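Long-range contacts in anti-restriction endonuclease (Enterobacteria phage T4, PDB 3WX4), which mimics DNA, inhibiting DNA binding by the bacterial histone-like protein H-NS and inhibiting the host McrA endonuclease that cleaves DNA at modified cytosines: residues D46-G50 and F61-A66; F13-L18 and I78-V82. All blocks are in the same frame, centred on the assembly; numbering follows the deposited sequence.

Interaction 1 (D46-G50 and F61-A66); sequences DFLIG and FYVIPA
Strands 47-50 and 61-65 form an antiparallel beta-hairpin ladder, both extended (phi -79° to -170°, psi 106° to 163°). F61 CA is nearest G50 CA (5.4 Å), with F61 CB 3.9 Å from I49 CG1. Y62 pairs with G50 (Y62 N-G50 O 2.8 Å, G50 N-Y62 O 3.2 Å). The Y62 p rotamer lays its ring over G50 CA, a CH-pi contact 3.6 Å from the centroid. A water joins Y62 OH (2.6 Å) to I49 O (3.0 Å). V63 faces I49 in a non-hydrogen-bonded pair, CA-CA 4.6 Å. I64 pairs with L48 (L48 N-I64 O 2.8 Å, I64 N-L48 O 3.0 Å). L48, Y62 and I64 share one face, where L48 and I64 each pack on their counterpart in the second subunit. F47, I49, V63 and P65 occupy the other, where the first three touch helix 71-84. P65 faces F47, CA-CA 4.1 Å. A66 N hydrogen-bonds D46 O at 2.8 Å. A CB on G50 would clash with the Y62 ring, so this packing needs glycine.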
loop_
_atom_site.group_PDB
_atom_site.type_symbol
_atom_site.label_atom_id
_atom_site.label_comp_id
_atom_site.label_asym_id
_atom_site.label_seq_id
_atom_site.Cartn_x
_atom_site.Cartn_y
_atom_site.Cartn_z
ATOM N N ASP A 46 0.141 -4.591 4.007
ATOM C CA ASP A 46 -0.481 -5.340 2.913
ATOM C C ASP A 46 -1.754 -4.778 2.240
ATOM O O ASP A 46 -2.516 -5.510 1.582
ATOM C CB ASP A 46 -0.738 -6.794 3.386
ATOM C CG ASP A 46 -1.431 -6.857 4.762
ATOM O OD1 ASP A 46 -1.857 -5.783 5.277
ATOM O OD2 ASP A 46 -1.565 -7.981 5.330
ATOM N N PHE A 47 -2.006 -3.469 2.400
ATOM C CA PHE A 47 -3.144 -2.891 1.711
ATOM C C PHE A 47 -3.008 -1.368 1.738
ATOM O O PHE A 47 -2.279 -0.825 2.567
ATOM C CB PHE A 47 -4.491 -3.322 2.321
ATOM C CG PHE A 47 -4.751 -2.810 3.707
ATOM C CD1 PHE A 47 -5.321 -1.544 3.923
ATOM C CD2 PHE A 47 -4.483 -3.601 4.796
ATOM C CE1 PHE A 47 -5.607 -1.103 5.195
ATOM C CE2 PHE A 47 -4.776 -3.159 6.113
ATOM C CZ PHE A 47 -5.339 -1.896 6.310
ATOM N N LEU A 48 -3.637 -0.727 0.767
ATOM C CA LEU A 48 -3.637 0.762 0.700
ATOM C C LEU A 48 -5.057 1.159 1.041
ATOM O O LEU A 48 -6.018 0.419 0.737
ATOM C CB LEU A 48 -3.334 1.239 -0.720
ATOM C CG LEU A 48 -1.933 1.000 -1.252
ATOM C CD1 LEU A 48 -1.918 1.353 -2.765
ATOM C CD2 LEU A 48 -0.913 1.876 -0.468
ATOM N N ILE A 49 -5.235 2.321 1.672
ATOM C CA ILE A 49 -6.590 2.765 1.969
ATOM C C ILE A 49 -6.548 4.283 1.895
ATOM O O ILE A 49 -5.486 4.900 2.135
ATOM C CB ILE A 49 -7.044 2.329 3.359
ATOM C CG1 ILE A 49 -8.495 2.753 3.570
ATOM C CG2 ILE A 49 -6.093 2.875 4.428
ATOM C CD1 ILE A 49 -9.060 2.318 4.897
ATOM N N GLY A 50 -7.671 4.892 1.538
ATOM C CA GLY A 50 -7.665 6.350 1.477
ATOM C C GLY A 50 -9.092 6.845 1.306
ATOM O O GLY A 50 -10.024 6.099 0.943
ATOM N N PHE A 61 -14.200 4.567 1.655
ATOM C CA PHE A 61 -12.727 4.470 1.516
ATOM C C PHE A 61 -12.365 3.610 0.337
ATOM O O PHE A 61 -13.106 2.660 0.054
ATOM C CB PHE A 61 -12.144 3.840 2.773
ATOM C CG PHE A 61 -12.333 4.686 3.965
ATOM C CD1 PHE A 61 -11.330 5.560 4.360
ATOM C CD2 PHE A 61 -13.574 4.721 4.619
ATOM C CE1 PHE A 61 -11.554 6.476 5.387
ATOM C CE2 PHE A 61 -13.831 5.633 5.649
ATOM C CZ PHE A 61 -12.805 6.527 6.036
ATOM N N TYR A 62 -11.295 3.939 -0.382
ATOM C CA TYR A 62 -10.890 3.024 -1.452
ATOM C C TYR A 62 -9.998 2.043 -0.702
ATOM O O TYR A 62 -9.375 2.413 0.312
ATOM C CB TYR A 62 -10.140 3.699 -2.609
ATOM C CG TYR A 62 -8.842 4.422 -2.261
ATOM C CD1 TYR A 62 -7.685 3.709 -1.986
ATOM C CD2 TYR A 62 -8.788 5.826 -2.220
ATOM C CE1 TYR A 62 -6.490 4.351 -1.673
ATOM C CE2 TYR A 62 -7.610 6.504 -1.898
ATOM C CZ TYR A 62 -6.455 5.758 -1.623
ATOM O OH TYR A 62 -5.261 6.334 -1.273
ATOM N N VAL A 63 -9.963 0.784 -1.150
ATOM C CA VAL A 63 -9.148 -0.224 -0.462
ATOM C C VAL A 63 -8.516 -1.086 -1.563
ATOM O O VAL A 63 -9.229 -1.541 -2.474
ATOM C CB VAL A 63 -10.013 -1.119 0.443
ATOM C CG1 VAL A 63 -9.158 -2.173 1.100
ATOM C CG2 VAL A 63 -10.653 -0.297 1.540
ATOM N N ILE A 64 -7.192 -1.216 -1.528
ATOM C CA ILE A 64 -6.449 -2.016 -2.487
ATOM C C ILE A 64 -5.542 -2.969 -1.703
ATOM O O ILE A 64 -4.532 -2.556 -1.111
ATOM C CB ILE A 64 -5.575 -1.147 -3.416
ATOM C CG1 ILE A 64 -6.450 -0.118 -4.133
ATOM C CG2 ILE A 64 -4.921 -2.030 -4.540
ATOM C CD1 ILE A 64 -5.652 1.051 -4.726
ATOM N N PRO A 65 -5.907 -4.263 -1.673
ATOM C CA PRO A 65 -5.138 -5.296 -0.965
ATOM C C PRO A 65 -3.950 -5.693 -1.815
ATOM O O PRO A 65 -4.016 -5.605 -3.055
ATOM C CB PRO A 65 -6.161 -6.431 -0.812
ATOM C CG PRO A 65 -6.900 -6.351 -2.106
ATOM C CD PRO A 65 -7.125 -4.833 -2.275
ATOM N N ALA A 66 -2.843 -6.064 -1.159
ATOM C CA ALA A 66 -1.636 -6.482 -1.902
ATOM C C ALA A 66 -1.961 -7.860 -2.500
ATOM O O ALA A 66 -2.855 -8.532 -2.005
ATOM C CB ALA A 66 -0.420 -6.596 -0.943
HETATM O O HOH W 1 -3.462 4.902 -0.120
#

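Interaction 2 (F13-L18 and I78-V82)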
loop_
_atom_site.group_PDB
_atom_site.type_symbol
_atom_site.label_atom_id
_atom_site.label_comp_id
_atom_site.label_asym_id
_atom_site.label_seq_id
_atom_site.Cartn_x
_atom_site.Cartn_y
_atom_site.Cartn_z
ATOM N N PHE A 13 -15.212 0.718 0.135
ATOM C CA PHE A 13 -15.752 0.202 1.372
ATOM C C PHE A 13 -16.498 1.347 2.058
ATOM O O PHE A 13 -15.896 2.385 2.319
ATOM C CB PHE A 13 -14.587 -0.272 2.255
ATOM C CG PHE A 13 -15.020 -0.948 3.510
ATOM C CD1 PHE A 13 -14.478 -0.575 4.740
ATOM C CD2 PHE A 13 -15.966 -1.982 3.475
ATOM C CE1 PHE A 13 -14.856 -1.201 5.922
ATOM C CE2 PHE A 13 -16.365 -2.638 4.643
ATOM C CZ PHE A 13 -15.811 -2.253 5.890
ATOM N N LYS A 14 -17.791 1.173 2.329
ATOM C CA LYS A 14 -18.574 2.207 3.001
ATOM C C LYS A 14 -18.587 1.925 4.463
ATOM O O LYS A 14 -18.894 0.808 4.880
ATOM C CB LYS A 14 -20.006 2.208 2.486
ATOM C CG LYS A 14 -20.954 3.233 3.128
ATOM C CD LYS A 14 -22.248 3.258 2.256
ATOM C CE LYS A 14 -23.400 3.860 2.984
ATOM N NZ LYS A 14 -24.648 3.588 2.249
ATOM N N ILE A 15 -18.234 2.915 5.272
ATOM C CA ILE A 15 -18.241 2.702 6.683
ATOM C C ILE A 15 -19.373 3.555 7.165
ATOM O O ILE A 15 -19.249 4.784 7.328
ATOM C CB ILE A 15 -16.876 3.069 7.307
ATOM C CG1 ILE A 15 -15.783 2.211 6.679
ATOM C CG2 ILE A 15 -16.901 2.828 8.790
ATOM C CD1 ILE A 15 -14.369 2.510 7.197
ATOM N N ASP A 16 -20.530 2.914 7.349
ATOM C CA ASP A 16 -21.729 3.638 7.782
ATOM C C ASP A 16 -21.584 4.621 8.970
ATOM O O ASP A 16 -22.027 5.787 8.884
ATOM C CB ASP A 16 -22.834 2.649 8.159
ATOM C CG ASP A 16 -23.295 1.751 6.965
ATOM O OD1 ASP A 16 -23.014 2.042 5.756
ATOM O OD2 ASP A 16 -23.984 0.739 7.280
ATOM N N ILE A 17 -21.018 4.161 10.086
ATOM C CA ILE A 17 -20.935 5.036 11.234
ATOM C C ILE A 17 -20.071 6.283 10.959
ATOM O O ILE A 17 -20.318 7.345 11.555
ATOM C CB ILE A 17 -20.447 4.299 12.499
ATOM C CG1 ILE A 17 -20.895 5.073 13.717
ATOM C CG2 ILE A 17 -18.908 4.126 12.510
ATOM C CD1 ILE A 17 -20.823 4.270 15.052
ATOM N N LEU A 18 -19.098 6.165 10.055
ATOM C CA LEU A 18 -18.238 7.346 9.751
ATOM C C LEU A 18 -18.983 8.268 8.832
ATOM O O LEU A 18 -18.856 9.505 8.960
ATOM C CB LEU A 18 -16.901 6.957 9.092
ATOM C CG LEU A 18 -15.863 6.490 10.136
ATOM C CD1 LEU A 18 -14.663 5.844 9.375
ATOM C CD2 LEU A 18 -15.402 7.673 11.064
ATOM N N ILE A 78 -9.756 -2.972 9.355
ATOM C CA ILE A 78 -10.227 -1.578 9.314
ATOM C C ILE A 78 -11.285 -1.378 10.411
ATOM O O ILE A 78 -11.198 -0.444 11.209
ATOM C CB ILE A 78 -10.821 -1.255 7.930
ATOM C CG1 ILE A 78 -9.719 -1.251 6.867
ATOM C CG2 ILE A 78 -11.546 0.147 7.959
ATOM C CD1 ILE A 78 -10.281 -1.268 5.474
ATOM N N MET A 79 -12.259 -2.284 10.498
ATOM C CA MET A 79 -13.302 -2.115 11.502
ATOM C C MET A 79 -12.809 -2.163 12.910
ATOM O O MET A 79 -13.341 -1.464 13.763
ATOM C CB MET A 79 -14.447 -3.101 11.291
ATOM C CG MET A 79 -15.113 -2.921 9.939
ATOM S SD MET A 79 -15.698 -1.119 9.755
ATOM C CE MET A 79 -16.672 -0.978 11.249
ATOM N N ILE A 80 -11.786 -2.975 13.194
ATOM C CA ILE A 80 -11.255 -2.987 14.563
ATOM C C ILE A 80 -10.776 -1.576 14.939
ATOM O O ILE A 80 -11.011 -1.086 16.042
ATOM C CB ILE A 80 -10.058 -3.987 14.697
ATOM C CG1 ILE A 80 -10.611 -5.415 14.841
ATOM C CG2 ILE A 80 -9.213 -3.644 15.916
ATOM C CD1 ILE A 80 -9.603 -6.527 14.461
ATOM N N TYR A 81 -10.058 -0.940 14.023
ATOM C CA TYR A 81 -9.574 0.421 14.276
ATOM C C TYR A 81 -10.744 1.376 14.386
ATOM O O TYR A 81 -10.749 2.223 15.253
ATOM C CB TYR A 81 -8.660 0.878 13.142
ATOM C CG TYR A 81 -7.292 0.269 13.219
ATOM C CD1 TYR A 81 -6.203 1.019 13.663
ATOM C CD2 TYR A 81 -7.071 -1.044 12.789
ATOM C CE1 TYR A 81 -4.903 0.484 13.664
ATOM C CE2 TYR A 81 -5.796 -1.593 12.786
ATOM C CZ TYR A 81 -4.714 -0.826 13.218
ATOM O OH TYR A 81 -3.442 -1.345 13.159
ATOM N N VAL A 82 -11.741 1.235 13.514
ATOM C CA VAL A 82 -12.915 2.132 13.572
ATOM C C VAL A 82 -13.655 1.997 14.911
ATOM O O VAL A 82 -13.956 2.999 15.588
ATOM C CB VAL A 82 -13.915 1.868 12.367
ATOM C CG1 VAL A 82 -15.276 2.656 12.602
ATOM C CG2 VAL A 82 -13.250 2.248 11.053
#
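This contact packs the end of strand 2-14 and the start of helix 16-24 against helix 71-84, within the alpha+beta fold of the DNA mimic. It is apolar throughout. The CA-to-CB bond of F13 points toward helix 71-84. The ring edge meets I78, with F13 CE1 4.1 Å from I78 CG2. The sulfur of M79 lies beside the same edge in a Met-aromatic contact, M79 SD 5.1 Å from the F13 ring centroid. I15 stands at the N-cap position, between strand and helix. I15 CD1 reaches I78 CG2 at 3.8 Å and V82 CG2 at 4.0 Å, and I15 CG2 lies 4.2 Å from M79 SD. I78 and V82 are one turn apart, with V82 N hydrogen-bonded to I78 O at 2.9 Å. Both can therefore meet the same isoleucine. I17 turns toward V82 and also packs on helix 88-91. L18 lies against F61 of the central strand as well. Its own touch on the helix is with V82, where L18 CD1 sits 4.2 Å from V82 CG2.

The centres of the two contacts lie about 13 Å apart. Along the chain the order is 13-18, 46-50, 61-66, 78-82, so interaction 1 falls wholly between the two halves of interaction 2. Strand 60-65 is the middle strand of the sheet, between 2-14 and 47-51, and helix 71-84 follows it directly. The contacts meet at F61: F61 N probably forms a hydrogen bond with F13 O at 2.8 Å, and F61 CD2 packs 3.5 Å from I15 CD1. A second junction is I49 CD1 against I78 CD1, at 3.8 Å. Hairpin, first strand and helix thus share one hydrophobic core. Both contacts also reach the second subunit, and F13 pairs with a strand there, so the sheet continues across the dimer.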